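Local structure of 4-hydroxy-3-methylbut-2-enyl diphosphate reductase (Aquifex aeolicus, 3DNF) at residues Glu46-Arg49 and Leu50-Gly54; Ile241-Ala244 and Glu245-Gln248. The protein catalyses the last step of the non-mevalonate isoprenoid pathway, reducing 4-hydroxy-3-methylbut-2-enyl diphosphate to isopentenyl and dimethylallyl diphosphate at an iron-sulfur cluster. All coordinates share one frame; numbering follows the deposited sequence.

Contact 1: residues Glu46-Arg49 and Leu50-Gly54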
ATOM      1  N   GLU B  46     -30.259  22.072 -12.758  1.00 32.53           N
ATOM      2  CA  GLU B  46     -30.046  22.511 -11.374  1.00 32.14           C
ATOM      3  C   GLU B  46     -29.427  23.925 -11.293  1.00 32.74           C
ATOM      4  O   GLU B  46     -29.868  24.777 -10.498  1.00 31.64           O
ATOM      5  CB  GLU B  46     -29.234  21.480 -10.590  1.00 31.60           C
ATOM      6  CG  GLU B  46     -28.916  21.871  -9.102  1.00 32.64           C
ATOM      7  CD  GLU B  46     -30.137  21.833  -8.176  1.00 32.88           C
ATOM      8  OE1 GLU B  46     -31.280  21.879  -8.658  1.00 35.12           O
ATOM      9  OE2 GLU B  46     -29.932  21.767  -6.949  1.00 36.36           O
ATOM     10  N   VAL B  47     -28.395  24.172 -12.103  1.00 32.42           N
ATOM     11  CA  VAL B  47     -27.831  25.529 -12.197  1.00 32.23           C
ATOM     12  C   VAL B  47     -28.904  26.535 -12.601  1.00 32.39           C
ATOM     13  O   VAL B  47     -28.988  27.628 -12.012  1.00 32.44           O
ATOM     14  CB  VAL B  47     -26.603  25.525 -13.157  1.00 33.04           C
ATOM     15  CG1 VAL B  47     -26.075  26.935 -13.444  1.00 33.09           C
ATOM     16  CG2 VAL B  47     -25.552  24.654 -12.588  1.00 32.70           C
ATOM     17  N   ASN B  48     -29.777  26.158 -13.540  1.00 32.34           N
ATOM     18  CA  ASN B  48     -30.879  27.038 -13.938  1.00 32.16           C
ATOM     19  C   ASN B  48     -31.853  27.313 -12.778  1.00 32.24           C
ATOM     20  O   ASN B  48     -32.308  28.447 -12.599  1.00 30.69           O
ATOM     21  CB  ASN B  48     -31.676  26.452 -15.098  1.00 32.74           C
ATOM     22  CG  ASN B  48     -32.748  27.375 -15.568  1.00 34.57           C
ATOM     23  OD1 ASN B  48     -32.462  28.359 -16.236  1.00 37.12           O
ATOM     24  ND2 ASN B  48     -34.012  27.057 -15.253  1.00 35.12           N
ATOM     25  N   ARG B  49     -32.175  26.257 -12.017  1.00 31.55           N
ATOM     26  CA  ARG B  49     -33.108  26.397 -10.875  1.00 31.12           C
ATOM     27  C   ARG B  49     -32.530  27.419  -9.904  1.00 30.39           C
ATOM     28  O   ARG B  49     -33.219  28.350  -9.467  1.00 29.67           O
ATOM     29  CB  ARG B  49     -33.279  25.071 -10.124  1.00 31.39           C
ATOM     30  CG  ARG B  49     -34.249  25.169  -8.941  1.00 29.68           C
ATOM     31  CD  ARG B  49     -34.289  23.853  -8.136  1.00 32.14           C
ATOM     32  NE  ARG B  49     -33.025  23.612  -7.433  1.00 31.59           N
ATOM     33  CZ  ARG B  49     -32.668  24.219  -6.296  1.00 32.62           C
ATOM     34  NH1 ARG B  49     -33.511  25.075  -5.715  1.00 31.80           N
ATOM     35  NH2 ARG B  49     -31.494  23.946  -5.747  1.00 31.51           N
ATOM     36  N   LEU B  50     -31.232  27.285  -9.627  1.00 29.98           N
ATOM     37  CA  LEU B  50     -30.604  28.176  -8.661  1.00 29.98           C
ATOM     38  C   LEU B  50     -30.512  29.586  -9.253  1.00 30.47           C
ATOM     39  O   LEU B  50     -30.702  30.560  -8.540  1.00 29.26           O
ATOM     40  CB  LEU B  50     -29.206  27.671  -8.314  1.00 29.56           C
ATOM     41  CG  LEU B  50     -29.154  26.524  -7.286  1.00 30.23           C
ATOM     42  CD1 LEU B  50     -27.754  25.845  -7.381  1.00 31.16           C
ATOM     43  CD2 LEU B  50     -29.461  27.075  -5.844  1.00 33.93           C
ATOM     44  N   LYS B  51     -30.201  29.688 -10.544  1.00 30.56           N
ATOM     45  CA  LYS B  51     -30.165  31.004 -11.205  1.00 31.89           C
ATOM     46  C   LYS B  51     -31.528  31.739 -11.045  1.00 32.07           C
ATOM     47  O   LYS B  51     -31.584  32.932 -10.706  1.00 31.83           O
ATOM     48  CB  LYS B  51     -29.769  30.848 -12.677  1.00 34.18           C
ATOM     49  CG  LYS B  51     -29.573  32.188 -13.386  1.00 36.55           C
ATOM     50  CD  LYS B  51     -28.961  31.979 -14.778  1.00 44.97           C
ATOM     51  CE  LYS B  51     -28.610  33.321 -15.468  1.00 45.08           C
ATOM     52  NZ  LYS B  51     -29.784  34.254 -15.607  1.00 50.22           N
ATOM     53  N   ASN B  52     -32.608  31.000 -11.226  1.00 30.07           N
ATOM     54  CA  ASN B  52     -33.974  31.552 -11.053  1.00 31.74           C
ATOM     55  C   ASN B  52     -34.240  32.050  -9.615  1.00 31.41           C
ATOM     56  O   ASN B  52     -35.024  32.974  -9.402  1.00 32.23           O
ATOM     57  CB  ASN B  52     -34.996  30.530 -11.519  1.00 31.90           C
ATOM     58  CG  ASN B  52     -35.024  30.413 -13.037  1.00 33.88           C
ATOM     59  OD1 ASN B  52     -34.592  31.331 -13.736  1.00 37.11           O
ATOM     60  ND2 ASN B  52     -35.529  29.315 -13.542  1.00 35.78           N
ATOM     61  N   LEU B  53     -33.582  31.447  -8.634  1.00 30.87           N
ATOM     62  CA  LEU B  53     -33.648  31.936  -7.234  1.00 31.12           C
ATOM     63  C   LEU B  53     -32.801  33.156  -6.932  1.00 32.14           C
ATOM     64  O   LEU B  53     -32.974  33.789  -5.865  1.00 34.21           O
ATOM     65  CB  LEU B  53     -33.194  30.832  -6.260  1.00 32.15           C
ATOM     66  CG  LEU B  53     -34.012  29.581  -6.041  1.00 31.59           C
ATOM     67  CD1 LEU B  53     -33.282  28.650  -5.075  1.00 30.87           C
ATOM     68  CD2 LEU B  53     -35.430  29.930  -5.531  1.00 29.25           C
ATOM     69  N   GLY B  54     -31.853  33.464  -7.811  1.00 31.28           N
ATOM     70  CA  GLY B  54     -30.874  34.529  -7.590  1.00 31.24           C
ATOM     71  C   GLY B  54     -29.445  34.071  -7.237  1.00 30.19           C
ATOM     72  O   GLY B  54     -28.624  34.869  -6.759  1.00 30.26           O
TER
HETATM   73  O   HOH W   1     -36.268  28.580 -16.267  1.00 43.19           O
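E46, V47, N48 and R49 offer their carbonyl oxygens to the amides of L50, K51, N52 and L53, i to i+4 bonds that run from 2.8 Å for K51 N to V47 O to a more bent 3.2 Å for L53 N to R49 O. One turn back, R49 grips E46 side-on: NE meets OE1 at 2.7 Å and NH2 meets OE2 at 2.9 Å, both nearly straight. The carboxylate lies at the edge of the guanidinium, yet the nitrogens approach its oxygens from above its own plane. Extended through chi2, the arginine bends at chi3 (68°), which brings NE round to the glutamate. L50 then lays CG over one face of the guanidinium, and L53 CD1 comes within 3.6 Å of R49 NH1. The helix, 44-53, is the crossover of a beta-alpha-beta unit between strands 34-36 and 55-57, and L50 packs on V55. It closes in a Schellman motif, with G54 at positive phi and its N bonded to K51 O. E24 of the neighbouring helix 14-26 gives R49 NH2 a second carboxylate, while W269 NE1 donates to E46 OE1. On the exposed side, N48 and N52 bring their ND2 atoms to 3.2 Å with amide planes almost perpendicular; being two donors, they share one water that accepts from both.

Contact 2: residues Ile241-Ala244 and Glu245-Gln248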
ATOM      1  N   ILE B 241     -32.325   7.207 -17.753  1.00 29.53           N
ATOM      2  CA  ILE B 241     -33.024   8.386 -18.289  1.00 30.06           C
ATOM      3  C   ILE B 241     -32.457   9.698 -17.724  1.00 30.87           C
ATOM      4  O   ILE B 241     -31.927   9.714 -16.616  1.00 30.36           O
ATOM      5  CB  ILE B 241     -34.563   8.340 -18.039  1.00 30.12           C
ATOM      6  CG1 ILE B 241     -34.880   8.282 -16.542  1.00 31.06           C
ATOM      7  CG2 ILE B 241     -35.215   7.157 -18.765  1.00 29.60           C
ATOM      8  CD1 ILE B 241     -36.282   8.746 -16.196  1.00 33.22           C
ATOM      9  N   GLU B 242     -32.576  10.777 -18.501  1.00 31.51           N
ATOM     10  CA  GLU B 242     -32.163  12.116 -18.066  1.00 32.65           C
ATOM     11  C   GLU B 242     -33.353  12.943 -17.565  1.00 33.29           C
ATOM     12  O   GLU B 242     -33.193  13.835 -16.722  1.00 33.47           O
ATOM     13  CB  GLU B 242     -31.461  12.850 -19.206  1.00 32.43           C
ATOM     14  CG  GLU B 242     -30.037  12.395 -19.450  1.00 32.59           C
ATOM     15  CD  GLU B 242     -29.356  13.176 -20.559  1.00 32.88           C
ATOM     16  OE1 GLU B 242     -30.047  13.583 -21.523  1.00 34.02           O
ATOM     17  OE2 GLU B 242     -28.122  13.374 -20.475  1.00 32.91           O
ATOM     18  N   THR B 243     -34.539  12.635 -18.088  1.00 34.25           N
ATOM     19  CA  THR B 243     -35.768  13.356 -17.762  1.00 35.33           C
ATOM     20  C   THR B 243     -36.930  12.376 -17.625  1.00 35.53           C
ATOM     21  O   THR B 243     -36.939  11.319 -18.275  1.00 35.08           O
ATOM     22  CB  THR B 243     -36.105  14.417 -18.868  1.00 35.65           C
ATOM     23  OG1 THR B 243     -35.001  15.322 -19.016  1.00 37.12           O
ATOM     24  CG2 THR B 243     -37.342  15.238 -18.509  1.00 36.06           C
ATOM     25  N   ALA B 244     -37.908  12.730 -16.791  1.00 35.77           N
ATOM     26  CA  ALA B 244     -39.183  12.002 -16.714  1.00 36.37           C
ATOM     27  C   ALA B 244     -39.876  11.833 -18.079  1.00 36.73           C
ATOM     28  O   ALA B 244     -40.666  10.897 -18.267  1.00 36.62           O
ATOM     29  CB  ALA B 244     -40.121  12.681 -15.727  1.00 36.25           C
ATOM     30  N   GLU B 245     -39.578  12.739 -19.016  1.00 37.07           N
ATOM     31  CA  GLU B 245     -40.107  12.693 -20.386  1.00 37.54           C
ATOM     32  C   GLU B 245     -39.794  11.375 -21.082  1.00 37.27           C
ATOM     33  O   GLU B 245     -40.555  10.926 -21.938  1.00 37.44           O
ATOM     34  CB  GLU B 245     -39.546  13.841 -21.237  1.00 37.66           C
ATOM     35  CG  GLU B 245     -39.984  15.244 -20.824  1.00 39.41           C
ATOM     36  CD  GLU B 245     -41.495  15.412 -20.760  1.00 41.29           C
ATOM     37  OE1 GLU B 245     -41.973  16.046 -19.795  1.00 42.76           O
ATOM     38  OE2 GLU B 245     -42.204  14.915 -21.664  1.00 42.12           O
ATOM     39  N   GLU B 246     -38.676  10.765 -20.706  1.00 37.10           N
ATOM     40  CA  GLU B 246     -38.205   9.543 -21.351  1.00 36.86           C
ATOM     41  C   GLU B 246     -38.905   8.272 -20.861  1.00 36.90           C
ATOM     42  O   GLU B 246     -38.855   7.238 -21.536  1.00 36.79           O
ATOM     43  CB  GLU B 246     -36.691   9.425 -21.205  1.00 36.93           C
ATOM     44  CG  GLU B 246     -35.942  10.602 -21.803  1.00 36.55           C
ATOM     45  CD  GLU B 246     -34.471  10.590 -21.463  1.00 36.49           C
ATOM     46  OE1 GLU B 246     -33.768   9.626 -21.835  1.00 36.36           O
ATOM     47  OE2 GLU B 246     -34.013  11.555 -20.827  1.00 35.59           O
ATOM     48  N   LEU B 247     -39.564   8.359 -19.705  1.00 36.77           N
ATOM     49  CA  LEU B 247     -40.302   7.234 -19.122  1.00 36.80           C
ATOM     50  C   LEU B 247     -41.399   6.709 -20.046  1.00 37.04           C
ATOM     51  O   LEU B 247     -42.455   7.336 -20.197  1.00 37.15           O
ATOM     52  CB  LEU B 247     -40.913   7.620 -17.770  1.00 36.95           C
ATOM     53  CG  LEU B 247     -39.963   7.807 -16.585  1.00 36.65           C
ATOM     54  CD1 LEU B 247     -40.644   8.555 -15.434  1.00 37.33           C
ATOM     55  CD2 LEU B 247     -39.399   6.462 -16.113  1.00 36.58           C
ATOM     56  N   GLN B 248     -41.138   5.560 -20.660  1.00 37.00           N
ATOM     57  CA  GLN B 248     -42.095   4.939 -21.573  1.00 36.97           C
ATOM     58  C   GLN B 248     -43.151   4.191 -20.773  1.00 36.96           C
ATOM     59  O   GLN B 248     -42.804   3.344 -19.946  1.00 36.92           O
ATOM     60  CB  GLN B 248     -41.390   3.979 -22.531  1.00 36.95           C
ATOM     61  CG  GLN B 248     -40.414   4.652 -23.489  1.00 36.92           C
ATOM     62  CD  GLN B 248     -39.618   3.657 -24.315  1.00 36.96           C
ATOM     63  OE1 GLN B 248     -38.440   3.875 -24.602  1.00 36.82           O
ATOM     64  NE2 GLN B 248     -40.256   2.557 -24.699  1.00 36.83           N
TER
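E246 folds its carboxylate back to the residues before the turn, and OE2 accepts from two successive amides, E242 N at 2.8 Å and T243 N at 3.0 Å. Both donors stand on the same face of the carboxylate, well above its plane, and both bonds are bent at the hydrogen. CG of E246 sits beside its own backbone N (chi1 -59°) and the chain then runs extended, carrying the acid past I241 in the opposite direction to that side chain; I241 CG2 rests 3.6 Å from E246 CB. The I241 side chain crosses that of L247 at about a right angle, CD1 lying 3.8 Å from L247 CG. In the short 3-10 turn E246 N bonds to T243 O and L247 N to A244 O. E246 accepts from T243 N, three residues back, as one half of a capping box does, and L247 packs on helix 268-281. An alanine at E246 would probably leave the amides of E242 and T243 without their shared acceptor and let the bend after strand 238-241 shift. E242 directs its own acid to K219 N, its OE1 4.5 Å from E246 OE2; the two backbone N-H groups probably help E246 tolerate this like charge.

Neither contact is wholly core or wholly surface: contact 1 buries E46 and L50 and leaves N48 and N52 exposed, while contact 2 buries I241 and L247 and keeps its acids nearer the surface. Contact 1 lies on a crossover helix and contact 2 in the loop leaving edge strand 238-241, so they belong to units built on different parallel sheets; their centres are 22 Å apart and they do not touch. Helix 268-281 follows strand 257-262 of the sheet that holds 238-241: V274 packs against I241 and L247, and W269 near its start reaches E46. The chemistry follows the place. In the helix, regular backbone bonds leave side chains to pair charge with charge, whereas in the loop a carboxylate takes up two successive main-chain amides.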